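Local atomic coordinates of DNA replication licensing factor MCM related protein (Thermoplasma acidophilum, PDB entry 4ME3), a protein that probably acts, as a whole, as an ATP-driven single-stranded DNA helicase in replication, of which this chain is the zinc-binding N-terminal domain. Residues A[216-228]-A[256-268]. Sequence-based numbering, arbitrary orientation.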
loop_
_atom_site.group_PDB
_atom_site.type_symbol
_atom_site.label_atom_id
_atom_site.label_comp_id
_atom_site.label_asym_id
_atom_site.label_seq_id
_atom_site.Cartn_x
_atom_site.Cartn_y
_atom_site.Cartn_z
ATOM N N ILE A 216 18.062 0.843 7.392
ATOM C CA ILE A 216 16.755 1.420 7.141
ATOM C C ILE A 216 15.698 0.359 7.384
ATOM O O ILE A 216 15.952 -0.829 7.193
ATOM C CB ILE A 216 16.627 1.965 5.704
ATOM C CG1 ILE A 216 15.339 2.777 5.568
ATOM C CG2 ILE A 216 16.665 0.824 4.682
ATOM C CD1 ILE A 216 15.241 3.568 4.272
ATOM N N THR A 217 14.524 0.791 7.826
ATOM C CA THR A 217 13.426 -0.130 8.085
ATOM C C THR A 217 12.489 -0.214 6.897
ATOM O O THR A 217 12.183 0.790 6.254
ATOM C CB THR A 217 12.617 0.282 9.319
ATOM O OG1 THR A 217 13.441 0.167 10.481
ATOM C CG2 THR A 217 11.395 -0.613 9.488
ATOM N N ILE A 218 12.043 -1.432 6.622
ATOM C CA ILE A 218 11.106 -1.700 5.551
ATOM C C ILE A 218 9.810 -2.154 6.192
ATOM O O ILE A 218 9.823 -2.978 7.110
ATOM C CB ILE A 218 11.617 -2.820 4.633
ATOM C CG1 ILE A 218 13.009 -2.478 4.096
ATOM C CG2 ILE A 218 10.650 -3.047 3.481
ATOM C CD1 ILE A 218 13.803 -3.682 3.699
ATOM N N ILE A 219 8.697 -1.599 5.728
ATOM C CA ILE A 219 7.382 -2.060 6.144
ATOM C C ILE A 219 6.873 -3.028 5.085
ATOM O O ILE A 219 6.746 -2.667 3.920
ATOM C CB ILE A 219 6.382 -0.895 6.292
ATOM C CG1 ILE A 219 6.858 0.096 7.359
ATOM C CG2 ILE A 219 4.994 -1.415 6.648
ATOM C CD1 ILE A 219 7.106 -0.514 8.714
ATOM N N THR A 220 6.606 -4.265 5.489
ATOM C CA THR A 220 6.038 -5.255 4.583
ATOM C C THR A 220 4.624 -5.583 5.041
ATOM O O THR A 220 4.406 -5.905 6.206
ATOM C CB THR A 220 6.880 -6.545 4.536
ATOM O OG1 THR A 220 6.928 -7.151 5.837
ATOM C CG2 THR A 220 8.294 -6.241 4.067
ATOM N N GLU A 221 3.662 -5.488 4.129
ATOM C CA GLU A 221 2.264 -5.684 4.491
ATOM C C GLU A 221 1.609 -6.797 3.690
ATOM O O GLU A 221 2.026 -7.111 2.571
ATOM C CB GLU A 221 1.465 -4.394 4.287
ATOM C CG GLU A 221 1.831 -3.265 5.233
ATOM C CD GLU A 221 0.831 -2.126 5.179
ATOM O OE1 GLU A 221 0.115 -2.010 4.160
ATOM O OE2 GLU A 221 0.757 -1.349 6.151
ATOM N N ASP A 222 0.575 -7.382 4.287
ATOM C CA ASP A 222 -0.272 -8.368 3.627
ATOM C C ASP A 222 0.558 -9.525 3.063
ATOM O O ASP A 222 1.241 -10.220 3.818
ATOM C CB ASP A 222 -1.128 -7.670 2.561
ATOM C CG ASP A 222 -2.388 -8.441 2.217
ATOM O OD1 ASP A 222 -2.646 -9.491 2.845
ATOM O OD2 ASP A 222 -3.137 -7.976 1.329
ATOM N N ASP A 223 0.503 -9.735 1.751
ATOM C CA ASP A 223 1.190 -10.860 1.123
ATOM C C ASP A 223 2.712 -10.784 1.231
ATOM O O ASP A 223 3.399 -11.781 1.007
ATOM C CB ASP A 223 0.782 -10.982 -0.353
ATOM C CG ASP A 223 0.796 -9.645 -1.082
ATOM O OD1 ASP A 223 0.183 -8.684 -0.576
ATOM O OD2 ASP A 223 1.413 -9.555 -2.166
ATOM N N LEU A 224 3.238 -9.609 1.567
ATOM C CA LEU A 224 4.682 -9.438 1.692
ATOM C C LEU A 224 5.186 -9.634 3.123
ATOM O O LEU A 224 6.389 -9.748 3.344
ATOM C CB LEU A 224 5.104 -8.059 1.172
ATOM C CG LEU A 224 4.852 -7.816 -0.319
ATOM C CD1 LEU A 224 5.421 -6.467 -0.738
ATOM C CD2 LEU A 224 5.438 -8.938 -1.157
ATOM N N ALA A 225 4.280 -9.680 4.096
ATOM C CA ALA A 225 4.690 -9.882 5.484
ATOM C C ALA A 225 5.100 -11.331 5.733
ATOM O O ALA A 225 4.533 -12.252 5.153
ATOM C CB ALA A 225 3.572 -9.478 6.434
ATOM N N GLY A 226 6.091 -11.522 6.596
ATOM C CA GLY A 226 6.506 -12.847 7.013
ATOM C C GLY A 226 7.422 -13.555 6.033
ATOM O O GLY A 226 7.515 -14.778 6.052
ATOM N N LEU A 227 8.103 -12.789 5.186
ATOM C CA LEU A 227 8.960 -13.361 4.150
ATOM C C LEU A 227 10.450 -13.181 4.431
ATOM O O LEU A 227 11.271 -13.948 3.932
ATOM C CB LEU A 227 8.640 -12.733 2.791
ATOM C CG LEU A 227 7.239 -12.979 2.226
ATOM C CD1 LEU A 227 7.079 -12.272 0.885
ATOM C CD2 LEU A 227 6.963 -14.463 2.089
ATOM N N LEU A 228 10.799 -12.171 5.224
ATOM C CA LEU A 228 12.197 -11.800 5.406
ATOM C C LEU A 228 12.710 -12.154 6.800
ATOM O O LEU A 228 12.031 -11.921 7.804
ATOM C CB LEU A 228 12.381 -10.304 5.128
ATOM C CG LEU A 228 11.923 -9.841 3.740
ATOM C CD1 LEU A 228 12.172 -8.348 3.541
ATOM C CD2 LEU A 228 12.613 -10.642 2.656
ATOM N N PHE A 256 12.878 10.491 10.296
ATOM C CA PHE A 256 13.753 9.525 9.646
ATOM C C PHE A 256 12.975 8.858 8.521
ATOM O O PHE A 256 11.745 8.826 8.547
ATOM C CB PHE A 256 14.299 8.490 10.639
ATOM C CG PHE A 256 13.241 7.639 11.294
ATOM C CD1 PHE A 256 12.565 8.090 12.413
ATOM C CD2 PHE A 256 12.947 6.378 10.804
ATOM C CE1 PHE A 256 11.598 7.308 13.022
ATOM C CE2 PHE A 256 11.982 5.592 11.405
ATOM C CZ PHE A 256 11.310 6.054 12.519
ATOM N N THR A 257 13.690 8.347 7.529
ATOM C CA THR A 257 13.040 7.700 6.401
ATOM C C THR A 257 12.885 6.204 6.632
ATOM O O THR A 257 13.674 5.588 7.353
ATOM C CB THR A 257 13.833 7.898 5.104
ATOM O OG1 THR A 257 15.166 7.409 5.278
ATOM C CG2 THR A 257 13.877 9.368 4.712
ATOM N N TYR A 258 11.857 5.634 6.012
ATOM C CA TYR A 258 11.674 4.192 5.966
ATOM C C TYR A 258 11.056 3.845 4.620
ATOM O O TYR A 258 10.570 4.722 3.911
ATOM C CB TYR A 258 10.800 3.702 7.124
ATOM C CG TYR A 258 9.339 4.090 7.046
ATOM C CD1 TYR A 258 8.887 5.287 7.589
ATOM C CD2 TYR A 258 8.407 3.249 6.449
ATOM C CE1 TYR A 258 7.550 5.638 7.535
ATOM C CE2 TYR A 258 7.072 3.592 6.387
ATOM C CZ TYR A 258 6.648 4.787 6.933
ATOM O OH TYR A 258 5.318 5.128 6.866
ATOM N N LEU A 259 11.083 2.569 4.260
ATOM C CA LEU A 259 10.609 2.157 2.950
ATOM C C LEU A 259 9.351 1.318 3.079
ATOM O O LEU A 259 9.332 0.340 3.822
ATOM C CB LEU A 259 11.691 1.362 2.233
ATOM C CG LEU A 259 11.515 1.175 0.723
ATOM C CD1 LEU A 259 11.702 2.497 -0.008
ATOM C CD2 LEU A 259 12.494 0.133 0.210
ATOM N N TYR A 260 8.304 1.717 2.363
ATOM C CA TYR A 260 7.085 0.927 2.268
ATOM C C TYR A 260 7.190 -0.012 1.075
ATOM O O TYR A 260 7.187 0.424 -0.080
ATOM C CB TYR A 260 5.865 1.832 2.116
ATOM C CG TYR A 260 4.577 1.057 2.032
ATOM C CD1 TYR A 260 3.926 0.636 3.183
ATOM C CD2 TYR A 260 4.021 0.727 0.804
ATOM C CE1 TYR A 260 2.753 -0.081 3.115
ATOM C CE2 TYR A 260 2.845 0.005 0.724
ATOM C CZ TYR A 260 2.216 -0.396 1.885
ATOM O OH TYR A 260 1.045 -1.114 1.818
ATOM N N ALA A 261 7.274 -1.309 1.352
ATOM C CA ALA A 261 7.589 -2.290 0.322
ATOM C C ALA A 261 6.461 -2.474 -0.689
ATOM O O ALA A 261 5.299 -2.656 -0.318
ATOM C CB ALA A 261 7.932 -3.627 0.963
ATOM N N ILE A 262 6.822 -2.419 -1.968
ATOM C CA ILE A 262 5.897 -2.729 -3.055
ATOM C C ILE A 262 6.247 -4.070 -3.692
ATOM O O ILE A 262 5.367 -4.803 -4.144
ATOM C CB ILE A 262 5.926 -1.630 -4.140
ATOM C CG1 ILE A 262 5.419 -0.304 -3.568
ATOM C CG2 ILE A 262 5.094 -2.041 -5.336
ATOM C CD1 ILE A 262 3.983 -0.338 -3.093
ATOM N N ASN A 263 7.541 -4.383 -3.724
ATOM C CA ASN A 263 8.036 -5.622 -4.309
ATOM C C ASN A 263 9.320 -6.035 -3.595
ATOM O O ASN A 263 10.136 -5.187 -3.230
ATOM C CB ASN A 263 8.293 -5.433 -5.808
ATOM C CG ASN A 263 8.631 -6.730 -6.523
ATOM O OD1 ASN A 263 7.997 -7.762 -6.306
ATOM N ND2 ASN A 263 9.636 -6.680 -7.387
ATOM N N VAL A 264 9.489 -7.337 -3.384
ATOM C CA VAL A 264 10.644 -7.855 -2.657
ATOM C C VAL A 264 11.269 -9.023 -3.408
ATOM O O VAL A 264 10.559 -9.901 -3.906
ATOM C CB VAL A 264 10.244 -8.332 -1.242
ATOM C CG1 VAL A 264 11.373 -9.116 -0.595
ATOM C CG2 VAL A 264 9.839 -7.147 -0.374
ATOM N N ARG A 265 12.596 -9.026 -3.492
ATOM C CA ARG A 265 13.334 -10.131 -4.107
ATOM C C ARG A 265 14.485 -10.552 -3.207
ATOM O O ARG A 265 15.132 -9.710 -2.591
ATOM C CB ARG A 265 13.884 -9.725 -5.476
ATOM C CG ARG A 265 12.825 -9.539 -6.547
ATOM C CD ARG A 265 12.197 -10.865 -6.963
ATOM N NE ARG A 265 11.213 -10.678 -8.026
ATOM C CZ ARG A 265 9.929 -10.388 -7.827
ATOM N NH1 ARG A 265 9.446 -10.253 -6.598
ATOM N NH2 ARG A 265 9.121 -10.234 -8.865
ATOM N N LYS A 266 14.737 -11.856 -3.145
ATOM C CA LYS A 266 15.809 -12.404 -2.318
ATOM C C LYS A 266 16.808 -13.203 -3.144
ATOM O O LYS A 266 16.485 -13.691 -4.225
ATOM C CB LYS A 266 15.231 -13.316 -1.234
ATOM C CG LYS A 266 14.474 -12.582 -0.148
ATOM C CD LYS A 266 14.636 -13.277 1.193
ATOM C CE LYS A 266 13.683 -14.441 1.327
ATOM N NZ LYS A 266 13.909 -15.200 2.586
ATOM N N ASP A 267 18.023 -13.340 -2.621
ATOM C CA ASP A 267 19.028 -14.196 -3.243
ATOM C C ASP A 267 19.974 -14.741 -2.179
ATOM O O ASP A 267 20.042 -14.213 -1.070
ATOM C CB ASP A 267 19.814 -13.420 -4.298
ATOM C CG ASP A 267 20.743 -12.392 -3.691
ATOM O OD1 ASP A 267 20.247 -11.338 -3.238
ATOM O OD2 ASP A 267 21.968 -12.637 -3.670
ATOM N N VAL A 268 20.698 -15.805 -2.517
ATOM C CA VAL A 268 21.641 -16.411 -1.581
ATOM C C VAL A 268 23.075 -16.201 -2.058
ATOM O O VAL A 268 23.345 -16.228 -3.259
ATOM C CB VAL A 268 21.385 -17.925 -1.407
ATOM C CG1 VAL A 268 19.903 -18.196 -1.207
ATOM C CG2 VAL A 268 21.924 -18.708 -2.597
HETATM O O HOH W 1 14.098 3.458 8.923
HETATM O O HOH W 2 4.108 -3.865 1.735
HETATM O O HOH W 3 11.518 -16.286 2.793
#
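Leu259 O accepts a nearly linear hydrogen bond from Ile219 N of the neighbouring strand at 2.8 Å (165° at the hydrogen), with a weaker CH...O contact from Ile218 CA beside it at 3.2 Å. Leu259 N in turn donates to Thr217 O and Ala261 N to Ile219 O, the alternation expected of parallel strands. At both ends a water continues the ladder, joining Thr257 O to Thr217 N and Ala261 O to Glu221 N.

On one face, Ile219 CG1 lies 3.6 Å from Tyr258 CD2, and farther along Tyr260 OH donates to Glu221 OE1 (2.7 Å). That oxygen sits at the ring edge, near its plane, whereas the hydroxyl meets the carboxylate from above, the two planes being 82° apart. With CG anti to the backbone N (chi1 -179°), the Tyr260 ring extends so that its hydroxyl end comes nearer strand 216-221 and meets Glu221. Lys139 forms a salt bridge with Glu221 OE2, so the carboxylate is held through both oxygens. The other face is aliphatic, with Ile218 CG2 against Ala261 CB at 3.8 Å.

At the corner, Leu224 CD1 lies against Ala261 O and Ile262 O; past it, Leu228 meets Val264 tip to tip, and Lys266 NZ reaches Leu227 O directly and through water while also bonding Asn232. Parallel pairing of 215-221 with 250-261, within otherwise largely antiparallel strands of a curled sheet, is consistent with closure of the MCM OB-fold barrel.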